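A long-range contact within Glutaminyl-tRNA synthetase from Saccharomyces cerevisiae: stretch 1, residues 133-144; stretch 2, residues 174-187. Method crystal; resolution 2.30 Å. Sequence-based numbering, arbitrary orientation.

Stretch 1 (133-144) NKERILTERYKL
Stretch 2, residues 174-187: VLKLLGPKDERDLI

Stretch 1 runs as a helix from Lys134 to Glu140, leaves helical geometry at Arg141 (phi/psi 60/-139°) and ends in a 3-10 segment, 142-144. Stretch 2 enters as the last part of a helix, 174-178, breaks at Gly179 (79/-174°), continues extended through Pro180 and Lys181 (psi 160° and 134°), and makes a short 3-10 turn at 183-185. The two helix axes approach to 10.7 Å, with 76° between their N-to-C directions. The register is fixed by two CA pairs: Arg141 CA to Leu178 CA, 6.7 Å, and Tyr142 CA to Asp185 CA, 6.4 Å. Together the stretches bury 835 Å².

Between the helices the packing is apolar. Ile137 (m, t) points its CB toward stretch 2 and places CG2 4.0 Å from Leu177 CD2. Leu138 (m, t) starts sideways, but its end comes nearer, with CD2 3.7 Å from Leu177 CD1 and 3.9 Å from Leu178 CD2. Leu177 (t, p) and Leu178 (m, t) both point toward stretch 1, and the CD of Lys134 adds aliphatic cover 3.8 Å from Leu177 CD1.

The polar centre is Arg141, buried, with chi1 to chi4 of -65°, -178°, 61° and 75°. The extended chi2 carries the side chain out toward stretch 2, and the turns at chi3 and chi4 set the guanidinium with its edge to the acceptors. Asp185 (chi1 m, chi2 122°) answers with both oxygens: Arg141 NE donates to Asp185 OD2 at 2.8 Å and Arg141 NH2 to Asp185 OD1 at 3.1 Å, a two-pronged salt bridge. Arg141 NH1 gives a weak hydrogen bond to Leu178 O, 3.3 Å. Over one face of this group lies the Arg184 guanidinium, centres 3.5 Å apart and planes at 11°. Asp182 helps offset the like charges: its OD2 accepts from Arg184 NH2 at 2.8 Å and its OD1 from Arg184 NE at 3.2 Å, while Asp182 OD1 also forms a long salt bridge, charges only, with Arg141 NH2 at 4.0 Å. Asp185 is held from its own stretch as well, since Asp182 N donates to Asp185 OD1 at 2.8 Å.

Tyr142 (chi1 -73°, chi2 96°) is clamped between two aliphatic groups. Leu178 CD1 sits 3.9 Å from the ring centroid over one face; Lys181 CG (chi1 m, chi2 t) sits 3.8 Å from it over the opposite face. Val174 CG1 touches Tyr142 CE2 at 3.8 Å. The hydroxyl reaches the turn after the helix, where Tyr142 OH donates to Gly179 O in a very short 2.4 Å hydrogen bond. Glycine suits that turn: positive phi favours it, and an ideal CB would lie 2.9 Å from Pro180 CD.

Water 2 donates to Asp185 OD2 at 2.6 Å and accepts weakly from Lys143 N at 3.5 Å, bridging the stretches. At the margin, the Lys143 side chain (m, t, t, p) brings NZ to 3.7 Å from Arg184 O.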

ATOM      1  N   ASN A 133      16.280 -10.743 -20.016  1.00 16.72           N
ATOM      2  CA  ASN A 133      15.582 -10.300 -21.198  1.00 16.14           C
ATOM      3  C   ASN A 133      16.506  -9.512 -22.127  1.00 20.26           C
ATOM      4  O   ASN A 133      16.045  -8.769 -22.979  1.00 25.57           O
ATOM      5  CB  ASN A 133      14.387  -9.464 -20.778  1.00 16.30           C
ATOM      6  CG  ASN A 133      13.347 -10.285 -20.021  1.00 19.64           C
ATOM      7  OD1 ASN A 133      12.425 -10.823 -20.621  1.00 23.46           O
ATOM      8  ND2 ASN A 133      13.513 -10.406 -18.702  1.00 14.73           N
ATOM      9  N   LYS A 134      17.810  -9.704 -21.962  1.00 18.59           N
ATOM     10  CA  LYS A 134      18.807  -8.836 -22.598  1.00 20.85           C
ATOM     11  C   LYS A 134      18.620  -8.669 -24.111  1.00 21.54           C
ATOM     12  O   LYS A 134      18.625  -7.548 -24.617  1.00 21.42           O
ATOM     13  CB  LYS A 134      20.233  -9.299 -22.247  1.00 17.38           C
ATOM     14  CG  LYS A 134      21.369  -8.530 -22.943  1.00 17.51           C
ATOM     15  CD  LYS A 134      22.617  -8.437 -22.042  1.00 17.28           C
ATOM     16  CE  LYS A 134      23.138  -9.765 -21.573  1.00 24.33           C
ATOM     17  NZ  LYS A 134      24.249  -9.624 -20.574  1.00 26.40           N
ATOM     18  N   GLU A 135      18.443  -9.766 -24.840  1.00 20.26           N
ATOM     19  CA  GLU A 135      18.341  -9.660 -26.307  1.00 20.60           C
ATOM     20  C   GLU A 135      17.026  -9.055 -26.800  1.00 19.34           C
ATOM     21  O   GLU A 135      17.008  -8.384 -27.817  1.00 20.02           O
ATOM     22  CB  GLU A 135      18.619 -11.000 -26.986  1.00 20.87           C
ATOM     23  CG  GLU A 135      20.024 -11.492 -26.711  1.00 27.25           C
ATOM     24  CD  GLU A 135      20.323 -12.811 -27.366  1.00 36.08           C
ATOM     25  OE1 GLU A 135      19.841 -13.842 -26.854  1.00 33.68           O
ATOM     26  OE2 GLU A 135      21.046 -12.814 -28.392  1.00 40.14           O
ATOM     27  N   ARG A 136      15.929  -9.290 -26.087  1.00 16.44           N
ATOM     28  CA  ARG A 136      14.671  -8.631 -26.422  1.00 19.60           C
ATOM     29  C   ARG A 136      14.847  -7.127 -26.206  1.00 22.13           C
ATOM     30  O   ARG A 136      14.393  -6.326 -26.998  1.00 21.24           O
ATOM     31  CB  ARG A 136      13.517  -9.166 -25.561  1.00 10.57           C
ATOM     32  CG  ARG A 136      12.146  -8.638 -25.971  1.00 14.07           C
ATOM     33  CD  ARG A 136      10.994  -9.506 -25.434  1.00 15.16           C
ATOM     34  NE  ARG A 136      11.040  -9.638 -23.980  1.00 21.27           N
ATOM     35  CZ  ARG A 136      10.497  -8.768 -23.138  1.00 23.96           C
ATOM     36  NH1 ARG A 136       9.846  -7.697 -23.600  1.00 20.85           N
ATOM     37  NH2 ARG A 136      10.594  -8.970 -21.836  1.00 21.11           N
ATOM     38  N   ILE A 137      15.528  -6.759 -25.126  1.00 24.41           N
ATOM     39  CA  ILE A 137      15.800  -5.356 -24.837  1.00 24.49           C
ATOM     40  C   ILE A 137      16.813  -4.680 -25.775  1.00 21.38           C
ATOM     41  O   ILE A 137      16.637  -3.535 -26.123  1.00 21.57           O
ATOM     42  CB  ILE A 137      16.235  -5.157 -23.387  1.00 18.73           C
ATOM     43  CG1 ILE A 137      15.105  -5.593 -22.448  1.00 14.82           C
ATOM     44  CG2 ILE A 137      16.567  -3.701 -23.154  1.00 18.98           C
ATOM     45  CD1 ILE A 137      15.538  -5.677 -20.997  1.00 14.29           C
ATOM     46  N   LEU A 138      17.868  -5.384 -26.178  1.00 25.05           N
ATOM     47  CA  LEU A 138      18.840  -4.829 -27.126  1.00 26.83           C
ATOM     48  C   LEU A 138      18.215  -4.584 -28.488  1.00 29.11           C
ATOM     49  O   LEU A 138      18.562  -3.634 -29.182  1.00 31.07           O
ATOM     50  CB  LEU A 138      20.042  -5.760 -27.293  1.00 22.87           C
ATOM     51  CG  LEU A 138      21.123  -5.683 -26.216  1.00 23.75           C
ATOM     52  CD1 LEU A 138      22.169  -6.761 -26.425  1.00 18.00           C
ATOM     53  CD2 LEU A 138      21.758  -4.314 -26.248  1.00 20.91           C
ATOM     54  N   THR A 139      17.284  -5.450 -28.864  1.00 29.59           N
ATOM     55  CA  THR A 139      16.599  -5.335 -30.141  1.00 25.08           C
ATOM     56  C   THR A 139      15.626  -4.168 -30.177  1.00 26.37           C
ATOM     57  O   THR A 139      15.537  -3.463 -31.182  1.00 36.17           O
ATOM     58  CB  THR A 139      15.847  -6.628 -30.474  1.00 31.12           C
ATOM     59  OG1 THR A 139      16.796  -7.694 -30.593  1.00 34.84           O
ATOM     60  CG2 THR A 139      15.092  -6.486 -31.779  1.00 32.77           C
ATOM     61  N   GLU A 140      14.900  -3.960 -29.087  1.00 21.15           N
ATOM     62  CA  GLU A 140      13.816  -2.973 -29.067  1.00 20.04           C
ATOM     63  C   GLU A 140      14.272  -1.611 -28.526  1.00 27.03           C
ATOM     64  O   GLU A 140      13.688  -0.564 -28.845  1.00 19.79           O
ATOM     65  CB  GLU A 140      12.638  -3.520 -28.253  1.00 29.76           C
ATOM     66  CG  GLU A 140      12.082  -4.866 -28.767  1.00 34.83           C
ATOM     67  CD  GLU A 140      11.437  -4.761 -30.155  1.00 38.49           C
ATOM     68  OE1 GLU A 140      10.740  -3.752 -30.421  1.00 37.49           O
ATOM     69  OE2 GLU A 140      11.643  -5.679 -30.983  1.00 38.58           O
ATOM     70  N   ARG A 141      15.325  -1.646 -27.710  1.00 23.37           N
ATOM     71  CA  ARG A 141      15.936  -0.455 -27.141  1.00 16.17           C
ATOM     72  C   ARG A 141      14.974   0.337 -26.285  1.00 21.63           C
ATOM     73  O   ARG A 141      14.215  -0.244 -25.524  1.00 22.00           O
ATOM     74  CB  ARG A 141      16.574   0.417 -28.228  1.00 16.10           C
ATOM     75  CG  ARG A 141      17.752  -0.282 -28.900  1.00 17.22           C
ATOM     76  CD  ARG A 141      18.427   0.596 -29.945  1.00 16.54           C
ATOM     77  NE  ARG A 141      18.956   1.815 -29.348  1.00 17.51           N
ATOM     78  CZ  ARG A 141      20.053   1.880 -28.592  1.00 20.09           C
ATOM     79  NH1 ARG A 141      20.776   0.783 -28.338  1.00 20.30           N
ATOM     80  NH2 ARG A 141      20.438   3.052 -28.101  1.00 14.07           N
ATOM     81  N   TYR A 142      15.008   1.662 -26.406  1.00 23.32           N
ATOM     82  CA  TYR A 142      14.288   2.513 -25.467  1.00 16.88           C
ATOM     83  C   TYR A 142      12.763   2.449 -25.570  1.00 24.15           C
ATOM     84  O   TYR A 142      12.068   2.738 -24.597  1.00 25.62           O
ATOM     85  CB  TYR A 142      14.788   3.958 -25.524  1.00 13.48           C
ATOM     86  CG  TYR A 142      16.145   4.152 -24.887  1.00 16.07           C
ATOM     87  CD1 TYR A 142      17.306   4.136 -25.656  1.00 16.24           C
ATOM     88  CD2 TYR A 142      16.272   4.338 -23.519  1.00 19.79           C
ATOM     89  CE1 TYR A 142      18.543   4.302 -25.085  1.00 17.02           C
ATOM     90  CE2 TYR A 142      17.510   4.515 -22.939  1.00 19.24           C
ATOM     91  CZ  TYR A 142      18.640   4.501 -23.733  1.00 20.21           C
ATOM     92  OH  TYR A 142      19.881   4.674 -23.171  1.00 23.67           O
ATOM     93  N   LYS A 143      12.253   2.060 -26.736  1.00 21.49           N
ATOM     94  CA  LYS A 143      10.824   1.809 -26.908  1.00 25.90           C
ATOM     95  C   LYS A 143      10.261   0.789 -25.913  1.00 24.53           C
ATOM     96  O   LYS A 143       9.055   0.751 -25.663  1.00 26.94           O
ATOM     97  CB  LYS A 143      10.530   1.328 -28.331  1.00 32.80           C
ATOM     98  CG  LYS A 143      10.822   2.354 -29.412  1.00 39.60           C
ATOM     99  CD  LYS A 143      10.577   1.766 -30.793  1.00 50.38           C
ATOM    100  CE  LYS A 143      10.754   2.822 -31.897  1.00 54.35           C
ATOM    101  NZ  LYS A 143      12.173   3.276 -32.082  1.00 50.03           N
ATOM    102  N   LEU A 144      11.128  -0.037 -25.349  1.00 18.59           N
ATOM    103  CA  LEU A 144      10.694  -1.106 -24.454  1.00 19.72           C
ATOM    104  C   LEU A 144      10.686  -0.684 -22.987  1.00 22.43           C
ATOM    105  O   LEU A 144      10.168  -1.398 -22.134  1.00 22.46           O
ATOM    106  CB  LEU A 144      11.581  -2.350 -24.644  1.00 29.56           C
ATOM    107  CG  LEU A 144      11.171  -3.641 -23.936  1.00 30.65           C
ATOM    108  CD1 LEU A 144       9.687  -3.914 -24.144  1.00 36.52           C
ATOM    109  CD2 LEU A 144      12.014  -4.828 -24.406  1.00 25.57           C
ATOM    110  N   VAL A 174      19.288   0.727 -17.853  1.00 23.67           N
ATOM    111  CA  VAL A 174      19.081   0.558 -19.284  1.00 18.54           C
ATOM    112  C   VAL A 174      20.155   1.299 -20.053  1.00 16.69           C
ATOM    113  O   VAL A 174      20.692   0.793 -21.042  1.00 19.62           O
ATOM    114  CB  VAL A 174      17.655   1.009 -19.694  1.00 27.12           C
ATOM    115  CG1 VAL A 174      17.543   1.130 -21.174  1.00 23.15           C
ATOM    116  CG2 VAL A 174      16.635   0.008 -19.175  1.00 25.37           C
ATOM    117  N   LEU A 175      20.495   2.488 -19.568  1.00 19.92           N
ATOM    118  CA  LEU A 175      21.597   3.276 -20.127  1.00 19.99           C
ATOM    119  C   LEU A 175      22.882   2.457 -20.203  1.00 25.39           C
ATOM    120  O   LEU A 175      23.593   2.517 -21.205  1.00 29.33           O
ATOM    121  CB  LEU A 175      21.832   4.543 -19.293  1.00 18.07           C
ATOM    122  CG  LEU A 175      22.930   5.529 -19.708  1.00 29.04           C
ATOM    123  CD1 LEU A 175      22.773   5.986 -21.171  1.00 22.38           C
ATOM    124  CD2 LEU A 175      22.947   6.726 -18.750  1.00 26.60           C
ATOM    125  N   LYS A 176      23.187   1.692 -19.152  1.00 20.63           N
ATOM    126  CA  LYS A 176      24.433   0.919 -19.129  1.00 18.12           C
ATOM    127  C   LYS A 176      24.530  -0.067 -20.293  1.00 23.80           C
ATOM    128  O   LYS A 176      25.606  -0.282 -20.853  1.00 24.45           O
ATOM    129  CB  LYS A 176      24.584   0.172 -17.802  1.00 16.38           C
ATOM    130  CG  LYS A 176      24.722   1.086 -16.607  1.00 26.89           C
ATOM    131  CD  LYS A 176      24.600   0.331 -15.280  1.00 25.50           C
ATOM    132  CE  LYS A 176      24.590   1.319 -14.116  1.00 27.41           C
ATOM    133  NZ  LYS A 176      24.285   0.653 -12.818  1.00 33.77           N
ATOM    134  N   LEU A 177      23.398  -0.674 -20.638  1.00 23.60           N
ATOM    135  CA  LEU A 177      23.310  -1.691 -21.690  1.00 20.27           C
ATOM    136  C   LEU A 177      23.161  -1.096 -23.090  1.00 22.05           C
ATOM    137  O   LEU A 177      23.714  -1.614 -24.060  1.00 24.25           O
ATOM    138  CB  LEU A 177      22.104  -2.601 -21.409  1.00 23.89           C
ATOM    139  CG  LEU A 177      21.674  -3.642 -22.448  1.00 28.65           C
ATOM    140  CD1 LEU A 177      22.777  -4.673 -22.709  1.00 27.48           C
ATOM    141  CD2 LEU A 177      20.377  -4.323 -22.007  1.00 25.07           C
ATOM    142  N   LEU A 178      22.385  -0.024 -23.192  1.00 25.29           N
ATOM    143  CA  LEU A 178      21.981   0.503 -24.489  1.00 24.48           C
ATOM    144  C   LEU A 178      22.919   1.591 -24.951  1.00 23.51           C
ATOM    145  O   LEU A 178      23.101   1.796 -26.150  1.00 30.73           O
ATOM    146  CB  LEU A 178      20.547   1.038 -24.430  1.00 19.40           C
ATOM    147  CG  LEU A 178      19.468  -0.028 -24.169  1.00 19.98           C
ATOM    148  CD1 LEU A 178      18.108   0.511 -24.532  1.00 17.28           C
ATOM    149  CD2 LEU A 178      19.737  -1.275 -24.986  1.00 23.49           C
ATOM    150  N   GLY A 179      23.534   2.265 -23.986  1.00 20.88           N
ATOM    151  CA  GLY A 179      24.272   3.481 -24.247  1.00 18.73           C
ATOM    152  C   GLY A 179      23.255   4.586 -24.371  1.00 23.78           C
ATOM    153  O   GLY A 179      22.071   4.349 -24.143  1.00 22.35           O
ATOM    154  N   PRO A 180      23.696   5.801 -24.735  1.00 25.17           N
ATOM    155  CA  PRO A 180      22.727   6.902 -24.800  1.00 23.38           C
ATOM    156  C   PRO A 180      21.780   6.785 -25.997  1.00 30.61           C
ATOM    157  O   PRO A 180      22.081   6.057 -26.951  1.00 30.89           O
ATOM    158  CB  PRO A 180      23.615   8.150 -24.908  1.00 19.72           C
ATOM    159  CG  PRO A 180      24.912   7.666 -25.431  1.00 20.17           C
ATOM    160  CD  PRO A 180      25.082   6.258 -24.930  1.00 19.73           C
ATOM    161  N   LYS A 181      20.640   7.471 -25.921  1.00 28.67           N
ATOM    162  CA  LYS A 181      19.685   7.517 -27.018  1.00 30.87           C
ATOM    163  C   LYS A 181      20.343   8.105 -28.251  1.00 29.82           C
ATOM    164  O   LYS A 181      21.028   9.119 -28.161  1.00 27.88           O
ATOM    165  CB  LYS A 181      18.465   8.359 -26.639  1.00 27.31           C
ATOM    166  CG  LYS A 181      17.808   7.899 -25.356  1.00 30.00           C
ATOM    167  CD  LYS A 181      16.411   8.455 -25.256  1.00 34.11           C
ATOM    168  CE  LYS A 181      15.724   8.011 -23.979  1.00 37.29           C
ATOM    169  NZ  LYS A 181      14.323   8.507 -23.941  1.00 42.25           N
ATOM    170  N   ASP A 182      20.130   7.463 -29.395  1.00 24.52           N
ATOM    171  CA  ASP A 182      20.677   7.940 -30.657  1.00 23.12           C
ATOM    172  C   ASP A 182      19.658   7.799 -31.799  1.00 27.96           C
ATOM    173  O   ASP A 182      18.458   7.690 -31.549  1.00 34.64           O
ATOM    174  CB  ASP A 182      22.031   7.273 -30.975  1.00 22.98           C
ATOM    175  CG  ASP A 182      21.938   5.761 -31.120  1.00 28.47           C
ATOM    176  OD1 ASP A 182      20.835   5.242 -31.375  1.00 29.43           O
ATOM    177  OD2 ASP A 182      22.985   5.089 -31.002  1.00 31.21           O
ATOM    178  N   GLU A 183      20.125   7.821 -33.044  1.00 28.08           N
ATOM    179  CA  GLU A 183      19.218   7.892 -34.189  1.00 34.86           C
ATOM    180  C   GLU A 183      18.288   6.681 -34.225  1.00 38.46           C
ATOM    181  O   GLU A 183      17.178   6.757 -34.756  1.00 36.81           O
ATOM    182  CB  GLU A 183      19.989   8.027 -35.513  1.00 34.67           C
ATOM    183  CG  GLU A 183      20.720   6.752 -35.962  1.00 43.94           C
ATOM    184  CD  GLU A 183      21.974   6.409 -35.126  1.00 47.89           C
ATOM    185  OE1 GLU A 183      22.478   7.283 -34.374  1.00 48.27           O
ATOM    186  OE2 GLU A 183      22.459   5.258 -35.238  1.00 40.83           O
ATOM    187  N   ARG A 184      18.751   5.572 -33.650  1.00 35.81           N
ATOM    188  CA  ARG A 184      17.965   4.343 -33.546  1.00 29.30           C
ATOM    189  C   ARG A 184      16.738   4.538 -32.678  1.00 29.00           C
ATOM    190  O   ARG A 184      15.787   3.756 -32.751  1.00 21.18           O
ATOM    191  CB  ARG A 184      18.799   3.230 -32.918  1.00 25.62           C
ATOM    192  CG  ARG A 184      19.769   2.541 -33.856  1.00 25.86           C
ATOM    193  CD  ARG A 184      20.598   1.527 -33.071  1.00 23.02           C
ATOM    194  NE  ARG A 184      21.384   2.204 -32.049  1.00 19.51           N
ATOM    195  CZ  ARG A 184      22.328   1.629 -31.323  1.00 19.52           C
ATOM    196  NH1 ARG A 184      22.605   0.339 -31.481  1.00 20.70           N
ATOM    197  NH2 ARG A 184      22.979   2.344 -30.424  1.00 22.75           N
ATOM    198  N   ASP A 185      16.768   5.572 -31.842  1.00 26.46           N
ATOM    199  CA  ASP A 185      15.713   5.752 -30.855  1.00 29.03           C
ATOM    200  C   ASP A 185      14.724   6.860 -31.201  1.00 34.41           C
ATOM    201  O   ASP A 185      13.889   7.208 -30.382  1.00 31.11           O
ATOM    202  CB  ASP A 185      16.320   5.992 -29.473  1.00 23.94           C
ATOM    203  CG  ASP A 185      17.338   4.936 -29.107  1.00 26.50           C
ATOM    204  OD1 ASP A 185      18.498   5.297 -28.831  1.00 27.06           O
ATOM    205  OD2 ASP A 185      16.979   3.740 -29.123  1.00 27.20           O
ATOM    206  N   LEU A 186      14.802   7.393 -32.417  1.00 38.95           N
ATOM    207  CA  LEU A 186      13.881   8.449 -32.838  1.00 47.82           C
ATOM    208  C   LEU A 186      12.399   8.047 -32.947  1.00 50.20           C
ATOM    209  O   LEU A 186      12.052   6.971 -33.449  1.00 52.72           O
ATOM    210  CB  LEU A 186      14.357   9.100 -34.137  1.00 55.63           C
ATOM    211  CG  LEU A 186      15.497  10.098 -33.934  1.00 60.50           C
ATOM    212  CD1 LEU A 186      15.553  11.061 -35.109  1.00 63.14           C
ATOM    213  CD2 LEU A 186      15.311  10.858 -32.621  1.00 57.95           C
ATOM    214  N   ILE A 187      11.539   8.937 -32.455  1.00 50.31           N
ATOM    215  CA  ILE A 187      10.088   8.800 -32.555  1.00 51.40           C
ATOM    216  C   ILE A 187       9.465  10.133 -32.981  1.00 56.08           C
ATOM    217  O   ILE A 187       8.764  10.213 -33.987  1.00 58.47           O
ATOM    218  CB  ILE A 187       9.475   8.389 -31.209  1.00 43.53           C
ATOM    219  CG1 ILE A 187      10.016   7.029 -30.773  1.00 46.92           C
ATOM    220  CG2 ILE A 187       7.960   8.358 -31.294  1.00 37.21           C
ATOM    221  CD1 ILE A 187       9.553   6.613 -29.413  1.00 49.55           C
TER
HETATM  222  O   HOH W   1      23.619   4.272 -28.001  1.00 34.47           O
HETATM  223  O   HOH W   2      14.482   3.034 -29.212  1.00 33.00           O